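Local coordinates for ricin B lectin (Clostridium thermocellum, PDB 3VSF), which is an exo-beta-1,3-galactanase that probably cleaves beta-1,3-galactan from chain ends, pairing a family 43 glycosidase domain with a galactose-binding beta-trefoil module, at residues T290-V295 with Y303-D308. Numbering follows the deposited sequence.
Sequences TFIIPV and YLYMGD
Thr290 and Phe291 on one strand share Met306 on the other, forming a classic beta bulge: Thr290 N donates to Met306 O at 2.9 Å, while Phe291 O takes the N-H of Met306 almost head-on, with a C=O...N angle of 174°. Thr290 holds OG1 opposite its backbone N (chi1 -171°), where it hydrogen-bonds Gly61 O, and lays CG2 against Met306 CB at 3.5 Å. Past the bulge the antiparallel register is regular. Ile292 pairs with Tyr305 without hydrogen bonds, its CA-H directed at Leu304 O, and its CG1 lies 4.3 Å from Tyr305 CD1. Ile293 and Leu304 exchange both backbone bonds, Leu304 N to Ile293 O at 2.8 Å. On the face carrying Phe291, Ile293, Leu304 and Met306, Ile293 CD1 packs against Leu304 CB and meets the Met306 methyl, CE, at the end of an extended side chain. Pro294 sits over one face of the Tyr303 ring in a CH-pi contact, CB 4.1 Å from the centroid. Val295 rests CG2 against Leu304 CB. These strands form a hairpin, the inner pair of a four-stranded blade of the family 43 beta-propeller; strand 322-330 flanks 303-308, and Met63 of strand 61-66 touches Ile293 and Met306.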
loop_
_atom_site.group_PDB
_atom_site.type_symbol
_atom_site.label_atom_id
_atom_site.label_comp_id
_atom_site.label_asym_id
_atom_site.label_seq_id
_atom_site.Cartn_x
_atom_site.Cartn_y
_atom_site.Cartn_z
ATOM N N THR A 290 -2.465 4.829 4.881
ATOM C CA THR A 290 -2.177 5.797 5.930
ATOM C C THR A 290 -1.060 6.757 5.533
ATOM O O THR A 290 -1.090 7.933 5.894
ATOM C CB THR A 290 -1.825 5.107 7.267
ATOM O OG1 THR A 290 -1.763 6.085 8.312
ATOM C CG2 THR A 290 -0.491 4.386 7.168
ATOM N N PHE A 291 -0.080 6.259 4.784
ATOM C CA PHE A 291 1.042 7.093 4.365
ATOM C C PHE A 291 1.929 6.413 3.324
ATOM O O PHE A 291 2.034 5.188 3.286
ATOM C CB PHE A 291 1.878 7.504 5.579
ATOM C CG PHE A 291 2.794 8.659 5.314
ATOM C CD1 PHE A 291 2.287 9.937 5.155
ATOM C CD2 PHE A 291 4.162 8.470 5.226
ATOM C CE1 PHE A 291 3.126 11.005 4.912
ATOM C CE2 PHE A 291 5.003 9.534 4.985
ATOM C CZ PHE A 291 4.486 10.805 4.827
ATOM N N ILE A 292 2.570 7.223 2.485
ATOM C CA ILE A 292 3.452 6.715 1.438
ATOM C C ILE A 292 4.733 7.543 1.345
ATOM O O ILE A 292 4.693 8.723 1.001
ATOM C CB ILE A 292 2.754 6.724 0.062
ATOM C CG1 ILE A 292 1.501 5.846 0.087
ATOM C CG2 ILE A 292 3.710 6.256 -1.025
ATOM C CD1 ILE A 292 0.708 5.874 -1.201
ATOM N N ILE A 293 5.869 6.920 1.650
ATOM C CA ILE A 293 7.160 7.603 1.571
ATOM C C ILE A 293 8.110 6.971 0.561
ATOM O O ILE A 293 8.135 5.751 0.396
ATOM C CB ILE A 293 7.876 7.661 2.939
ATOM C CG1 ILE A 293 7.365 6.555 3.865
ATOM C CG2 ILE A 293 7.711 9.033 3.573
ATOM C CD1 ILE A 293 7.759 5.162 3.427
ATOM N N PRO A 294 8.897 7.811 -0.124
ATOM C CA PRO A 294 9.938 7.343 -1.042
ATOM C C PRO A 294 11.135 6.798 -0.271
ATOM O O PRO A 294 11.692 7.501 0.571
ATOM C CB PRO A 294 10.347 8.618 -1.793
ATOM C CG PRO A 294 9.259 9.615 -1.520
ATOM C CD PRO A 294 8.747 9.274 -0.163
ATOM N N VAL A 295 11.517 5.557 -0.553
ATOM C CA VAL A 295 12.701 4.967 0.057
ATOM C C VAL A 295 13.861 4.996 -0.935
ATOM O O VAL A 295 13.891 4.226 -1.895
ATOM C CB VAL A 295 12.447 3.518 0.509
ATOM C CG1 VAL A 295 13.699 2.935 1.143
ATOM C CG2 VAL A 295 11.278 3.466 1.480
ATOM N N TYR A 303 8.984 3.403 -3.585
ATOM C CA TYR A 303 7.961 4.007 -2.742
ATOM C C TYR A 303 7.258 2.975 -1.865
ATOM O O TYR A 303 6.714 1.991 -2.362
ATOM C CB TYR A 303 6.948 4.770 -3.598
ATOM C CG TYR A 303 7.522 6.010 -4.248
ATOM C CD1 TYR A 303 7.191 7.277 -3.786
ATOM C CD2 TYR A 303 8.409 5.913 -5.313
ATOM C CE1 TYR A 303 7.718 8.412 -4.373
ATOM C CE2 TYR A 303 8.941 7.042 -5.905
ATOM C CZ TYR A 303 8.593 8.289 -5.431
ATOM O OH TYR A 303 9.120 9.416 -6.018
ATOM N N LEU A 304 7.277 3.208 -0.556
ATOM C CA LEU A 304 6.670 2.287 0.399
ATOM C C LEU A 304 5.248 2.700 0.768
ATOM O O LEU A 304 4.983 3.863 1.062
ATOM C CB LEU A 304 7.523 2.187 1.665
ATOM C CG LEU A 304 6.908 1.412 2.833
ATOM C CD1 LEU A 304 6.600 -0.022 2.430
ATOM C CD2 LEU A 304 7.826 1.445 4.045
ATOM N N TYR A 305 4.340 1.731 0.750
ATOM C CA TYR A 305 2.956 1.961 1.137
ATOM C C TYR A 305 2.700 1.460 2.553
ATOM O O TYR A 305 3.075 0.340 2.902
ATOM C CB TYR A 305 2.004 1.267 0.160
ATOM C CG TYR A 305 0.614 1.042 0.713
ATOM C CD1 TYR A 305 -0.398 1.969 0.503
ATOM C CD2 TYR A 305 0.313 -0.099 1.446
ATOM C CE1 TYR A 305 -1.670 1.767 1.007
ATOM C CE2 TYR A 305 -0.954 -0.310 1.955
ATOM C CZ TYR A 305 -1.941 0.627 1.733
ATOM O OH TYR A 305 -3.203 0.418 2.237
ATOM N N MET A 306 2.057 2.294 3.364
ATOM C CA MET A 306 1.693 1.909 4.720
ATOM C C MET A 306 0.182 1.884 4.875
ATOM O O MET A 306 -0.516 2.771 4.384
ATOM C CB MET A 306 2.291 2.879 5.735
ATOM C CG MET A 306 3.791 3.008 5.646
ATOM S SD MET A 306 4.436 4.188 6.840
ATOM C CE MET A 306 6.137 4.261 6.305
ATOM N N GLY A 307 -0.318 0.867 5.563
ATOM C CA GLY A 307 -1.743 0.738 5.785
ATOM C C GLY A 307 -2.062 0.238 7.178
ATOM O O GLY A 307 -1.168 -0.147 7.933
ATOM N N ASP A 308 -3.344 0.249 7.519
ATOM C CA ASP A 308 -3.792 -0.248 8.811
ATOM C C ASP A 308 -4.899 -1.279 8.643
ATOM O O ASP A 308 -5.913 -1.019 7.995
ATOM C CB ASP A 308 -4.279 0.900 9.701
ATOM C CG ASP A 308 -3.138 1.708 10.290
ATOM O OD1 ASP A 308 -2.566 1.270 11.311
ATOM O OD2 ASP A 308 -2.817 2.782 9.738
#